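PDB 6XYC: acetyl xylan esterase from Metagenome, which probably removes both acetyl and feruloyl groups from complex natural xylans, acting as a bifunctional serine esterase of the alpha/beta-hydrolase fold. Local coordinates for residues I91-N104 with D147-H161. Numbering follows the deposited sequence.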
loop_
_atom_site.group_PDB
_atom_site.type_symbol
_atom_site.label_atom_id
_atom_site.label_comp_id
_atom_site.label_asym_id
_atom_site.label_seq_id
_atom_site.Cartn_x
_atom_site.Cartn_y
_atom_site.Cartn_z
ATOM N N ILE A 91 -3.067 4.878 7.656
ATOM C CA ILE A 91 -1.857 4.080 7.833
ATOM C C ILE A 91 -1.925 3.271 9.127
ATOM O O ILE A 91 -1.386 2.160 9.194
ATOM C CB ILE A 91 -0.604 4.978 7.773
ATOM C CG1 ILE A 91 0.663 4.126 7.804
ATOM C CG2 ILE A 91 -0.593 5.981 8.913
ATOM C CD1 ILE A 91 0.750 3.085 6.684
ATOM N N GLN A 92 -2.602 3.784 10.159
ATOM C CA GLN A 92 -2.828 2.982 11.358
ATOM C C GLN A 92 -3.654 1.746 11.032
ATOM O O GLN A 92 -3.434 0.669 11.600
ATOM C CB GLN A 92 -3.529 3.812 12.433
ATOM C CG GLN A 92 -2.636 4.811 13.134
ATOM C CD GLN A 92 -3.296 5.397 14.363
ATOM O OE1 GLN A 92 -4.335 4.915 14.812
ATOM N NE2 GLN A 92 -2.698 6.443 14.913
ATOM N N ASP A 93 -4.617 1.880 10.119
ATOM C CA ASP A 93 -5.390 0.723 9.679
ATOM C C ASP A 93 -4.492 -0.304 9.009
ATOM O O ASP A 93 -4.544 -1.497 9.325
ATOM C CB ASP A 93 -6.497 1.175 8.729
ATOM C CG ASP A 93 -7.593 1.945 9.440
ATOM O OD1 ASP A 93 -7.630 1.919 10.685
ATOM O OD2 ASP A 93 -8.422 2.586 8.750
ATOM N N VAL A 94 -3.653 0.148 8.076
ATOM C CA VAL A 94 -2.735 -0.756 7.388
ATOM C C VAL A 94 -1.834 -1.458 8.396
ATOM O O VAL A 94 -1.647 -2.677 8.344
ATOM C CB VAL A 94 -1.910 0.012 6.338
ATOM C CG1 VAL A 94 -0.873 -0.916 5.710
ATOM C CG2 VAL A 94 -2.819 0.616 5.285
ATOM N N LYS A 95 -1.265 -0.698 9.338
ATOM C CA LYS A 95 -0.366 -1.299 10.319
ATOM C C LYS A 95 -1.087 -2.363 11.139
ATOM O O LYS A 95 -0.531 -3.431 11.413
ATOM C CB LYS A 95 0.212 -0.209 11.225
ATOM C CG LYS A 95 1.039 0.842 10.484
ATOM C CD LYS A 95 2.470 0.379 10.230
ATOM C CE LYS A 95 3.255 1.434 9.466
ATOM N NZ LYS A 95 4.734 1.234 9.562
ATOM N N ALA A 96 -2.337 -2.096 11.519
ATOM C CA ALA A 96 -3.104 -3.072 12.283
ATOM C C ALA A 96 -3.359 -4.324 11.462
ATOM O O ALA A 96 -3.307 -5.442 11.984
ATOM C CB ALA A 96 -4.429 -2.459 12.743
ATOM N N ALA A 97 -3.637 -4.160 10.171
ATOM C CA ALA A 97 -3.830 -5.327 9.320
ATOM C C ALA A 97 -2.556 -6.157 9.239
ATOM O O ALA A 97 -2.609 -7.390 9.289
ATOM C CB ALA A 97 -4.265 -4.895 7.917
ATOM N N ILE A 98 -1.403 -5.496 9.095
ATOM C CA ILE A 98 -0.127 -6.204 9.038
ATOM C C ILE A 98 0.095 -6.995 10.322
ATOM O O ILE A 98 0.494 -8.166 10.294
ATOM C CB ILE A 98 1.023 -5.212 8.792
ATOM C CG1 ILE A 98 0.935 -4.606 7.392
ATOM C CG2 ILE A 98 2.356 -5.910 8.988
ATOM C CD1 ILE A 98 1.736 -3.340 7.233
ATOM N N ARG A 99 -0.132 -6.357 11.471
ATOM C CA ARG A 99 0.052 -7.040 12.750
ATOM C C ARG A 99 -0.878 -8.241 12.869
ATOM O O ARG A 99 -0.492 -9.290 13.402
ATOM C CB ARG A 99 -0.197 -6.062 13.898
ATOM C CG ARG A 99 0.820 -4.934 14.008
ATOM C CD ARG A 99 0.727 -4.240 15.360
ATOM N NE ARG A 99 -0.574 -3.610 15.590
ATOM C CZ ARG A 99 -0.866 -2.354 15.272
ATOM N NH1 ARG A 99 0.047 -1.579 14.703
ATOM N NH2 ARG A 99 -2.075 -1.869 15.522
ATOM N N TYR A 100 -2.114 -8.103 12.385
ATOM C CA TYR A 100 -3.059 -9.211 12.447
ATOM C C TYR A 100 -2.571 -10.393 11.623
ATOM O O TYR A 100 -2.643 -11.546 12.065
ATOM C CB TYR A 100 -4.434 -8.761 11.960
ATOM C CG TYR A 100 -5.439 -9.884 11.960
ATOM C CD1 TYR A 100 -5.575 -10.727 10.866
ATOM C CD2 TYR A 100 -6.234 -10.115 13.068
ATOM C CE1 TYR A 100 -6.488 -11.759 10.871
ATOM C CE2 TYR A 100 -7.145 -11.143 13.084
ATOM C CZ TYR A 100 -7.271 -11.963 11.984
ATOM O OH TYR A 100 -8.188 -12.986 11.998
ATOM N N VAL A 101 -2.082 -10.124 10.412
ATOM C CA VAL A 101 -1.637 -11.195 9.528
ATOM C C VAL A 101 -0.398 -11.874 10.101
ATOM O O VAL A 101 -0.317 -13.106 10.159
ATOM C CB VAL A 101 -1.376 -10.643 8.115
ATOM C CG1 VAL A 101 -0.731 -11.699 7.248
ATOM C CG2 VAL A 101 -2.675 -10.148 7.488
ATOM N N ARG A 102 0.587 -11.081 10.535
ATOM C CA ARG A 102 1.810 -11.659 11.087
ATOM C C ARG A 102 1.504 -12.492 12.324
ATOM O O ARG A 102 1.991 -13.620 12.465
ATOM C CB ARG A 102 2.815 -10.555 11.422
ATOM C CG ARG A 102 4.094 -11.066 12.069
ATOM C CD ARG A 102 5.204 -10.024 12.053
ATOM N NE ARG A 102 5.874 -9.948 10.758
ATOM C CZ ARG A 102 5.848 -8.884 9.965
ATOM N NH1 ARG A 102 5.188 -7.794 10.331
ATOM N NH2 ARG A 102 6.484 -8.906 8.803
ATOM N N SER A 103 0.689 -11.951 13.234
ATOM C CA SER A 103 0.393 -12.665 14.471
ATOM C C SER A 103 -0.375 -13.953 14.196
ATOM O O SER A 103 -0.114 -14.983 14.829
ATOM C CB SER A 103 -0.399 -11.766 15.423
ATOM O OG SER A 103 -0.750 -12.450 16.613
ATOM N N ASN A 104 -1.321 -13.918 13.257
ATOM C CA ASN A 104 -2.215 -15.041 13.001
ATOM C C ASN A 104 -1.781 -15.887 11.810
ATOM O O ASN A 104 -2.574 -16.694 11.315
ATOM C CB ASN A 104 -3.636 -14.518 12.788
ATOM C CG ASN A 104 -4.234 -13.923 14.053
ATOM O OD1 ASN A 104 -4.603 -14.653 14.975
ATOM N ND2 ASN A 104 -4.323 -12.598 14.111
ATOM N N ASP A 147 0.698 9.805 14.836
ATOM C CA ASP A 147 0.975 8.457 15.317
ATOM C C ASP A 147 0.784 7.487 14.155
ATOM O O ASP A 147 -0.346 7.227 13.733
ATOM C CB ASP A 147 0.046 8.127 16.486
ATOM C CG ASP A 147 0.278 6.747 17.056
ATOM O OD1 ASP A 147 1.177 6.032 16.566
ATOM O OD2 ASP A 147 -0.444 6.379 18.005
ATOM N N ILE A 148 1.891 6.954 13.641
ATOM C CA ILE A 148 1.850 6.088 12.468
ATOM C C ILE A 148 1.490 4.661 12.863
ATOM O O ILE A 148 0.581 4.054 12.287
ATOM C CB ILE A 148 3.200 6.146 11.727
ATOM C CG1 ILE A 148 3.443 7.551 11.165
ATOM C CG2 ILE A 148 3.257 5.095 10.628
ATOM C CD1 ILE A 148 2.353 8.068 10.268
ATOM N N GLU A 149 2.200 4.104 13.847
ATOM C CA GLU A 149 1.947 2.730 14.271
ATOM C C GLU A 149 0.521 2.561 14.782
ATOM O O GLU A 149 -0.159 1.589 14.434
ATOM C CB GLU A 149 2.955 2.329 15.347
ATOM C CG GLU A 149 2.703 0.974 15.976
ATOM C CD GLU A 149 3.050 -0.176 15.046
ATOM O OE1 GLU A 149 3.602 0.084 13.956
ATOM O OE2 GLU A 149 2.782 -1.341 15.421
ATOM N N GLY A 150 0.057 3.483 15.619
ATOM C CA GLY A 150 -1.280 3.394 16.171
ATOM C C GLY A 150 -1.404 2.310 17.228
ATOM O O GLY A 150 -0.463 1.582 17.557
ATOM N N SER A 151 -2.620 2.213 17.767
ATOM C CA SER A 151 -2.930 1.288 18.850
ATOM C C SER A 151 -4.169 0.454 18.544
ATOM O O SER A 151 -4.822 -0.043 19.467
ATOM C CB SER A 151 -3.152 2.033 20.166
ATOM O OG SER A 151 -1.940 2.513 20.726
ATOM N N LEU A 152 -4.494 0.265 17.273
ATOM C CA LEU A 152 -5.719 -0.420 16.904
ATOM C C LEU A 152 -5.585 -1.927 17.078
ATOM O O LEU A 152 -4.566 -2.529 16.721
ATOM C CB LEU A 152 -6.078 -0.102 15.454
ATOM C CG LEU A 152 -6.543 1.297 15.060
ATOM C CD1 LEU A 152 -6.899 1.286 13.581
ATOM C CD2 LEU A 152 -7.718 1.732 15.902
ATOM N N GLY A 153 -6.631 -2.537 17.621
ATOM C CA GLY A 153 -6.699 -3.978 17.671
ATOM C C GLY A 153 -5.954 -4.575 18.850
ATOM O O GLY A 153 -5.497 -3.888 19.769
ATOM N N ASN A 154 -5.821 -5.904 18.798
ATOM C CA ASN A 154 -5.345 -6.690 19.929
ATOM C C ASN A 154 -4.040 -7.426 19.635
ATOM O O ASN A 154 -3.757 -8.459 20.242
ATOM C CB ASN A 154 -6.408 -7.696 20.360
ATOM C CG ASN A 154 -7.647 -7.038 20.927
ATOM O OD1 ASN A 154 -7.665 -5.835 21.181
ATOM N ND2 ASN A 154 -8.698 -7.830 21.122
ATOM N N TYR A 155 -3.219 -6.901 18.730
ATOM C CA TYR A 155 -1.956 -7.537 18.374
ATOM C C TYR A 155 -0.821 -6.525 18.397
ATOM O O TYR A 155 0.132 -6.603 17.619
ATOM C CB TYR A 155 -2.085 -8.219 17.017
ATOM C CG TYR A 155 -3.239 -9.191 16.989
ATOM C CD1 TYR A 155 -3.092 -10.489 17.458
ATOM C CD2 TYR A 155 -4.486 -8.803 16.516
ATOM C CE1 TYR A 155 -4.146 -11.385 17.439
ATOM C CE2 TYR A 155 -5.547 -9.686 16.498
ATOM C CZ TYR A 155 -5.373 -10.978 16.957
ATOM O OH TYR A 155 -6.427 -11.865 16.936
ATOM N N LEU A 156 -0.896 -5.585 19.337
ATOM C CA LEU A 156 0.050 -4.476 19.362
ATOM C C LEU A 156 1.479 -4.949 19.590
ATOM O O LEU A 156 2.429 -4.276 19.170
ATOM C CB LEU A 156 -0.353 -3.476 20.442
ATOM C CG LEU A 156 -1.769 -2.901 20.326
ATOM C CD1 LEU A 156 -2.025 -1.855 21.400
ATOM C CD2 LEU A 156 -1.986 -2.316 18.938
ATOM N N SER A 157 1.660 -6.091 20.258
ATOM C CA SER A 157 3.002 -6.597 20.513
ATOM C C SER A 157 3.654 -7.170 19.263
ATOM O O SER A 157 4.870 -7.390 19.261
ATOM C CB SER A 157 2.958 -7.665 21.607
ATOM O OG SER A 157 2.513 -8.904 21.092
ATOM N N THR A 158 2.881 -7.411 18.208
ATOM C CA THR A 158 3.413 -7.974 16.979
ATOM C C THR A 158 4.014 -6.883 16.101
ATOM O O THR A 158 3.510 -5.756 16.046
ATOM C CB THR A 158 2.309 -8.703 16.209
ATOM O OG1 THR A 158 1.711 -9.707 17.042
ATOM C CG2 THR A 158 2.865 -9.354 14.954
ATOM N N GLY A 159 5.091 -7.224 15.399
ATOM C CA GLY A 159 5.709 -6.271 14.500
ATOM C C GLY A 159 4.840 -5.979 13.291
ATOM O O GLY A 159 4.092 -6.831 12.802
ATOM N N SER A 160 4.966 -4.750 12.787
ATOM C CA SER A 160 4.159 -4.274 11.673
ATOM C C SER A 160 4.988 -4.000 10.424
ATOM O O SER A 160 4.514 -3.314 9.511
ATOM C CB SER A 160 3.400 -3.014 12.078
ATOM O OG SER A 160 4.295 -1.946 12.351
ATOM N N HIS A 161 6.206 -4.534 10.356
ATOM C CA HIS A 161 7.110 -4.253 9.248
ATOM C C HIS A 161 6.720 -5.048 8.004
ATOM O O HIS A 161 6.104 -6.116 8.087
ATOM C CB HIS A 161 8.550 -4.572 9.653
ATOM C CG HIS A 161 8.983 -5.965 9.318
ATOM N ND1 HIS A 161 8.837 -7.021 10.193
ATOM C CD2 HIS A 161 9.572 -6.472 8.208
ATOM C CE1 HIS A 161 9.313 -8.119 9.633
ATOM N NE2 HIS A 161 9.761 -7.814 8.427
HETATM O O HOH W 1 -2.731 0.766 14.384
HETATM O O HOH W 2 -4.573 4.246 17.485
HETATM O O HOH W 3 5.329 -1.286 7.996
HETATM O O HOH W 4 5.345 1.324 12.298
HETATM O O HOH W 5 -3.268 -4.872 16.583
#
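Helix 89-103 of this alpha/beta-hydrolase fold packs on an irregular loop, 147-161, through side chains that reach out to the loop's carbonyls, a worked example of how a coil without regular structure can be held by arginines. The loop runs from strand 144-147 to the central-sheet strand 164-168, while V94 and I98 also touch strands of that sheet. R99 carries the middle. Its chain bends at chi3 (-62°), bringing the guanidinium among the loop's acceptors: NH2 meets L152 O at 2.8 Å, in the carbonyl plane and on a lone pair, while NH1 bonds to E149 O and makes a salt bridge with E149 OE2, whose hydrogen bond is weak. Two waters at the guanidinium edge complete the grip, one joining R99 NE to L152 O and Y155 N. At the front of the helix segment, Q92 NE2 donates to D147 O at 2.7 Å and nearly straight (173°). R102 secures the loop's exit: NH1 donates to G159 O, NH1 and NH2 both converge on H161 O, each at 2.9 Å, and the guanidinium lies flat on the H161 imidazole, centres 4.0 Å apart, while H161 NE2 bonds to D163. Replacing R102 by alanine would probably leave G159 O and H161 O without those donors and the H161 ring without its stacking partner. Near the helix end, the edge of Y100 points at the face of Y155 in an offset edge-to-face pair with planes at 89°, and N104 ND2 lies over one face of Y155, 3.4 Å from Y155 CZ.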